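Local coordinates for protein endoglucanase (Acetivibrio cellulolyticus, PDB 5NRM) that carries, in this sixth type I cohesin domain of the cellulosomal scaffoldin B, a binding face for the dockerin of a family 5 cellulase, at residues I56-P60 / G61-G65; N67-S70 / D71-K75. All coordinates share one frame; numbering follows the deposited sequence.

Contact 1. Residues I56-P60 / G61-G65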
ATOM      1  N   ILE A  56      -5.589  -0.698 -12.732  1.00  9.68           N
ATOM      2  CA  ILE A  56      -4.237  -0.453 -13.196  1.00  9.66           C
ATOM      3  C   ILE A  56      -3.227  -1.437 -12.601  1.00  9.44           C
ATOM      4  O   ILE A  56      -2.053  -1.426 -13.016  1.00  9.20           O
ATOM      5  CB  ILE A  56      -3.785   0.999 -12.869  1.00  9.96           C
ATOM      6  CG1 ILE A  56      -3.407   1.182 -11.388  1.00  9.62           C
ATOM      7  CG2 ILE A  56      -4.849   1.981 -13.433  1.00 10.29           C
ATOM      8  CD1 ILE A  56      -3.040   2.604 -10.987  1.00  9.92           C
ATOM      9  N   VAL A  57      -3.632  -2.240 -11.611  1.00  8.60           N
ATOM     10  CA  VAL A  57      -2.744  -3.100 -10.912  1.00  8.64           C
ATOM     11  C   VAL A  57      -2.411  -4.371 -11.694  1.00  9.16           C
ATOM     12  O   VAL A  57      -3.275  -5.102 -12.163  1.00  9.35           O
ATOM     13  CB  VAL A  57      -3.309  -3.415  -9.489  1.00  8.67           C
ATOM     14  CG1 VAL A  57      -2.449  -4.436  -8.692  1.00  9.11           C
ATOM     15  CG2 VAL A  57      -3.492  -2.145  -8.676  1.00  8.85           C
ATOM     16  N   THR A  58      -1.104  -4.672 -11.830  1.00  9.56           N
ATOM     17  CA  THR A  58      -0.638  -5.891 -12.441  1.00 10.62           C
ATOM     18  C   THR A  58      -0.791  -7.082 -11.489  1.00 10.43           C
ATOM     19  O   THR A  58      -0.626  -6.952 -10.306  1.00  9.59           O
ATOM     20  CB  THR A  58       0.820  -5.764 -12.873  1.00 11.19           C
ATOM     21  OG1 THR A  58       1.571  -5.303 -11.737  1.00 10.34           O
ATOM     22  CG2 THR A  58       0.932  -4.727 -14.043  1.00 12.03           C
ATOM     23  N   ASN A  59      -1.170  -8.209 -12.074  0.50 11.02           N
ATOM     24  CA  ASN A  59      -1.229  -9.516 -11.390  0.50 11.56           C
ATOM     25  C   ASN A  59      -1.602  -9.384  -9.917  0.50 11.54           C
ATOM     26  O   ASN A  59      -0.827  -9.812  -9.036  0.50 12.04           O
ATOM     27  CB  ASN A  59       0.120 -10.185 -11.549  0.50 11.55           C
ATOM     28  CG  ASN A  59       0.079 -11.692 -11.370  0.50 11.89           C
ATOM     29  OD1 ASN A  59      -0.967 -12.291 -11.497  0.50 12.03           O
ATOM     30  ND2 ASN A  59       1.239 -12.305 -11.110  0.50 12.32           N
ATOM     31  N   PRO A  60      -2.787  -8.824  -9.632  1.00 11.44           N
ATOM     32  CA  PRO A  60      -3.106  -8.479  -8.232  1.00 11.18           C
ATOM     33  C   PRO A  60      -3.195  -9.652  -7.269  1.00 11.04           C
ATOM     34  O   PRO A  60      -2.972  -9.460  -6.058  1.00 11.15           O
ATOM     35  CB  PRO A  60      -4.444  -7.784  -8.319  1.00 11.54           C
ATOM     36  CG  PRO A  60      -4.957  -8.102  -9.665  1.00 12.18           C
ATOM     37  CD  PRO A  60      -3.839  -8.374 -10.577  1.00 11.95           C
ATOM     38  N   GLY A  61      -3.500 -10.841  -7.785  1.00 11.09           N
ATOM     39  CA  GLY A  61      -3.506 -12.015  -6.926  1.00 11.60           C
ATOM     40  C   GLY A  61      -2.164 -12.307  -6.309  1.00 11.81           C
ATOM     41  O   GLY A  61      -2.079 -12.980  -5.301  1.00 13.69           O
ATOM     42  N   VAL A  62      -1.080 -11.928  -6.981  1.00 11.02           N
ATOM     43  CA  VAL A  62       0.273 -12.010  -6.444  1.00 10.89           C
ATOM     44  C   VAL A  62       0.781 -10.713  -5.826  1.00 10.33           C
ATOM     45  O   VAL A  62       1.400 -10.732  -4.772  1.00 10.73           O
ATOM     46  CB  VAL A  62       1.196 -12.476  -7.545  1.00 11.47           C
ATOM     47  CG1 VAL A  62       2.668 -12.472  -7.122  1.00 11.40           C
ATOM     48  CG2 VAL A  62       0.773 -13.829  -8.075  1.00 12.41           C
ATOM     49  N   ASN A  63       0.533  -9.606  -6.509  1.00  9.51           N
ATOM     50  CA  ASN A  63       1.292  -8.375  -6.252  1.00  9.24           C
ATOM     51  C   ASN A  63       0.676  -7.460  -5.264  1.00  9.25           C
ATOM     52  O   ASN A  63       1.345  -6.544  -4.789  1.00  9.26           O
ATOM     53  CB  ASN A  63       1.401  -7.593  -7.557  1.00  9.08           C
ATOM     54  CG  ASN A  63       2.334  -8.246  -8.585  1.00  9.47           C
ATOM     55  OD1 ASN A  63       3.094  -9.179  -8.275  1.00 10.10           O
ATOM     56  ND2 ASN A  63       2.343  -7.684  -9.759  1.00  9.38           N
ATOM     57  N   PHE A  64      -0.597  -7.627  -4.950  1.00  8.97           N
ATOM     58  CA  PHE A  64      -1.346  -6.612  -4.221  1.00  8.92           C
ATOM     59  C   PHE A  64      -1.995  -7.120  -2.983  1.00  9.19           C
ATOM     60  O   PHE A  64      -2.674  -8.190  -3.016  1.00  9.85           O
ATOM     61  CB  PHE A  64      -2.420  -6.075  -5.184  1.00  9.47           C
ATOM     62  CG  PHE A  64      -3.269  -4.944  -4.630  1.00 10.37           C
ATOM     63  CD1 PHE A  64      -2.965  -3.593  -4.885  1.00 10.43           C
ATOM     64  CD2 PHE A  64      -4.468  -5.241  -3.941  1.00 10.76           C
ATOM     65  CE1 PHE A  64      -3.779  -2.592  -4.410  1.00 11.27           C
ATOM     66  CE2 PHE A  64      -5.263  -4.198  -3.452  1.00 10.85           C
ATOM     67  CZ  PHE A  64      -4.907  -2.910  -3.689  1.00 10.76           C
ATOM     68  N   GLY A  65      -1.964  -6.348  -1.936  1.00  8.52           N
ATOM     69  CA  GLY A  65      -2.718  -6.672  -0.751  1.00  9.38           C
ATOM     70  C   GLY A  65      -3.272  -5.446  -0.044  1.00  9.64           C
ATOM     71  O   GLY A  65      -2.651  -4.375  -0.029  1.00  9.17           O
TER
HETATM   72  O   HOH W   1       3.575 -10.938 -10.329  1.00 13.68           O
HETATM   73  O   HOH W   2      -3.893 -11.881 -10.355  1.00 22.89           O

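Contact 2. Residues N67-S70 / D71-K75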
ATOM      1  N   ASN A  67      -5.186  -4.845   3.962  1.00  9.52           N
ATOM      2  CA  ASN A  67      -5.605  -5.464   5.214  1.00 10.49           C
ATOM      3  C   ASN A  67      -6.161  -4.413   6.158  1.00 10.58           C
ATOM      4  O   ASN A  67      -5.629  -3.309   6.268  1.00 10.13           O
ATOM      5  CB  ASN A  67      -4.420  -6.171   5.853  1.00 11.28           C
ATOM      6  CG  ASN A  67      -4.768  -6.832   7.164  1.00 11.98           C
ATOM      7  OD1 ASN A  67      -5.669  -7.659   7.206  1.00 14.43           O
ATOM      8  ND2 ASN A  67      -4.081  -6.481   8.209  1.00 13.04           N
ATOM      9  N   LYS A  68      -7.267  -4.739   6.823  1.00 10.51           N
ATOM     10  CA  LYS A  68      -7.761  -3.889   7.901  1.00 11.21           C
ATOM     11  C   LYS A  68      -6.944  -4.165   9.136  1.00 11.61           C
ATOM     12  O   LYS A  68      -7.067  -5.245   9.757  1.00 12.87           O
ATOM     13  CB  LYS A  68      -9.248  -4.162   8.163  1.00 11.87           C
ATOM     14  CG  LYS A  68      -9.780  -3.282   9.302  1.00 14.10           C
ATOM     15  CD  LYS A  68     -11.239  -3.589   9.630  1.00 16.74           C
ATOM     16  CE  LYS A  68     -11.676  -2.944  10.907  1.00 21.42           C
ATOM     17  NZ  LYS A  68     -12.825  -3.751  11.429  1.00 25.94           N
ATOM     18  N   GLU A  69      -6.118  -3.214   9.533  1.00 12.06           N
ATOM     19  CA  GLU A  69      -5.264  -3.418  10.718  1.00 12.93           C
ATOM     20  C   GLU A  69      -6.118  -3.273  12.007  1.00 13.53           C
ATOM     21  O   GLU A  69      -5.981  -4.026  12.997  1.00 14.02           O
ATOM     22  CB  GLU A  69      -4.082  -2.446  10.740  1.00 13.14           C
ATOM     23  CG  GLU A  69      -3.274  -2.512  12.024  1.00 14.87           C
ATOM     24  CD  GLU A  69      -2.085  -1.579  11.975  1.00 16.60           C
ATOM     25  OE1 GLU A  69      -1.554  -1.452  10.889  1.00 16.99           O
ATOM     26  OE2 GLU A  69      -1.749  -0.970  13.021  1.00 20.42           O
ATOM     27  N   SER A  70      -7.001  -2.306  11.989  1.00 13.23           N
ATOM     28  CA  SER A  70      -7.887  -1.995  13.158  1.00 14.29           C
ATOM     29  C   SER A  70      -9.054  -1.154  12.615  1.00 14.97           C
ATOM     30  O   SER A  70      -9.047  -0.734  11.481  1.00 12.44           O
ATOM     31  CB  SER A  70      -7.154  -1.256  14.281  1.00 15.91           C
ATOM     32  OG  SER A  70      -6.548  -0.075  13.817  1.00 17.19           O
ATOM     33  N   ASP A  71     -10.026  -0.876  13.467  1.00 15.59           N
ATOM     34  CA  ASP A  71     -11.217  -0.152  13.024  1.00 16.14           C
ATOM     35  C   ASP A  71     -10.726   1.198  12.586  1.00 15.06           C
ATOM     36  O   ASP A  71     -10.038   1.908  13.364  1.00 17.71           O
ATOM     37  CB  ASP A  71     -12.221   0.019  14.176  1.00 18.75           C
ATOM     38  CG  ASP A  71     -12.925  -1.275  14.564  1.00 21.28           C
ATOM     39  OD1 ASP A  71     -12.967  -2.201  13.721  1.00 22.07           O
ATOM     40  OD2 ASP A  71     -13.523  -1.310  15.700  1.00 23.93           O
ATOM     41  N   GLY A  72     -11.052   1.567  11.345  1.00 12.68           N
ATOM     42  CA  GLY A  72     -10.686   2.862  10.811  1.00 11.86           C
ATOM     43  C   GLY A  72      -9.288   2.928  10.136  1.00 11.79           C
ATOM     44  O   GLY A  72      -8.878   4.036   9.810  1.00 11.53           O
ATOM     45  N   LYS A  73      -8.569   1.808  10.043  1.00 11.04           N
ATOM     46  CA  LYS A  73      -7.158   1.823   9.600  1.00 11.60           C
ATOM     47  C   LYS A  73      -6.865   0.634   8.676  1.00 11.01           C
ATOM     48  O   LYS A  73      -6.902  -0.544   9.129  1.00 11.02           O
ATOM     49  CB  LYS A  73      -6.202   1.812  10.776  1.00 13.04           C
ATOM     50  CG  LYS A  73      -4.735   1.995  10.334  1.00 14.23           C
ATOM     51  CD  LYS A  73      -3.792   1.864  11.523  1.00 16.88           C
ATOM     52  CE  LYS A  73      -2.352   2.097  11.094  1.00 18.31           C
ATOM     53  NZ  LYS A  73      -1.415   1.889  12.241  1.00 21.26           N
ATOM     54  N   LEU A  74      -6.556   0.947   7.421  1.00  9.89           N
ATOM     55  CA  LEU A  74      -6.177   0.003   6.388  1.00  9.64           C
ATOM     56  C   LEU A  74      -4.699   0.182   6.029  1.00  9.58           C
ATOM     57  O   LEU A  74      -4.200   1.311   6.013  1.00  9.32           O
ATOM     58  CB  LEU A  74      -7.019   0.190   5.128  1.00  9.68           C
ATOM     59  CG  LEU A  74      -8.533   0.262   5.291  1.00 10.33           C
ATOM     60  CD1 LEU A  74      -9.225   0.552   3.986  1.00 10.49           C
ATOM     61  CD2 LEU A  74      -9.085  -1.012   5.973  1.00 10.25           C
ATOM     62  N   LYS A  75      -4.076  -0.951   5.676  1.00  9.72           N
ATOM     63  CA  LYS A  75      -2.706  -0.962   5.147  0.50  9.88           C
ATOM     64  C   LYS A  75      -2.783  -1.485   3.727  1.00  9.60           C
ATOM     65  O   LYS A  75      -3.479  -2.501   3.486  1.00  9.53           O
ATOM     66  CB  LYS A  75      -1.820  -1.866   6.019  0.50 10.94           C
ATOM     67  CG  LYS A  75      -1.907  -1.611   7.512  0.50 12.43           C
ATOM     68  CD  LYS A  75      -1.424  -0.239   7.936  0.50 13.68           C
ATOM     69  CE  LYS A  75       0.018   0.012   7.555  0.50 14.45           C
ATOM     70  NZ  LYS A  75       0.738   1.055   8.330  0.50 15.91           N
TER
HETATM   71  O   HOH W   3       0.999  -1.002  10.521  1.00 24.48           O

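Contact 1. Residues I56-P60 / G61-G65
The carbonyl oxygen N59 O is gripped by two backbone amides of the turn that follows it: N63 N at 2.9 Å and, from above the carbonyl plane, V62 N at 3.0 Å. One residue on, P60 O accepts from F64 N at 3.2 Å, so a single short turn of helix forms. The side chain of N63 turns back toward T58, its CG anti to the carbonyl carbon (chi1 -71°), which brings ND2 to T58 O at 3.1 Å and T58 OG1 at 3.2 Å. Both bonds are weak and bent; T58 OG1 also bonds G86 O, and N63 OD1 accepts from Y81 N. In the one of its two conformers given here, N59 shares a water with N63 OD1 through ND2, which also lies 3.4 Å from V62 CG2, and a second water spans N59 OD1 and G61 N. V57 CG1 meets F64 CB at 3.9 Å and approaches the ring obliquely at CD1, while the ring stands edge-to-face with F94. The arrangement is a one-turn helix, N59 at its N-cap position, leading directly into strand 64-70 of the cohesin beta-sandwich.

Contact 2. Residues N67-S70 / D71-K75
N67 and K75 form an antiparallel hydrogen-bonded pair through N67 N to K75 O and K75 N to N67 O, both 2.9 Å. Nearer the turn, K73 O receives E69 N at 2.8 Å and, weakly, S70 N; with two residues facing one, this is a classic beta bulge. K73 N returns a bond to S70 O and closes the type II turn from S70 to K73, in which G72 takes a positive phi of 88°.

Two salt bridges flank this backbone. K68, fully extended with CG anti to the backbone N (chi1 180°), follows its own strand as far as D71 in the turn, where its NZ meets D71 OD1 at 2.8 Å, nearly along the C-O axis. The E69 and K73 side chains run alongside each other in the same direction, and K73 NZ approaches E69 OE2 from above the carboxylate plane at 3.0 Å. The other oxygen, E69 OE1, rests against K75 CD and shares a water with K75 NZ; K75 NZ itself also bonds T38 OG1. The K68 bridge and the water link hold for the conformers described, one of two for each lysine.

L74 CD2 packs on K68 CA and CB at 3.7 and 3.8 Å.

N67 ND2 bonds L60 O of the dockerin chain, which E69 and K75 also touch; L74 and K68 pack on Y41 and Y48, and strand 34-41 continues the sheet beside 73-79.

In the fold
Leaving strand 46-53, the chain runs through a loop into contact 1, which rounds off the helical turn 60-63 and delivers the polypeptide to strand 64-70. Contact 2 opens farther along that same strand and closes the hairpin with strand 73-79. The two are in series, neither nesting nor crossing, with centres about 19 Å apart. Strand 64-70 links them: its start belongs to 61-65 and its end to 67-70. Backbone bonds of N63 with L79 and of G65 with L77 continue the pairing of the hairpin back to contact 1. Both contacts also meet the dockerin chain, through a weak bond from its R56 to F64 O in contact 1 and through N67, E69 and K75 in contact 2.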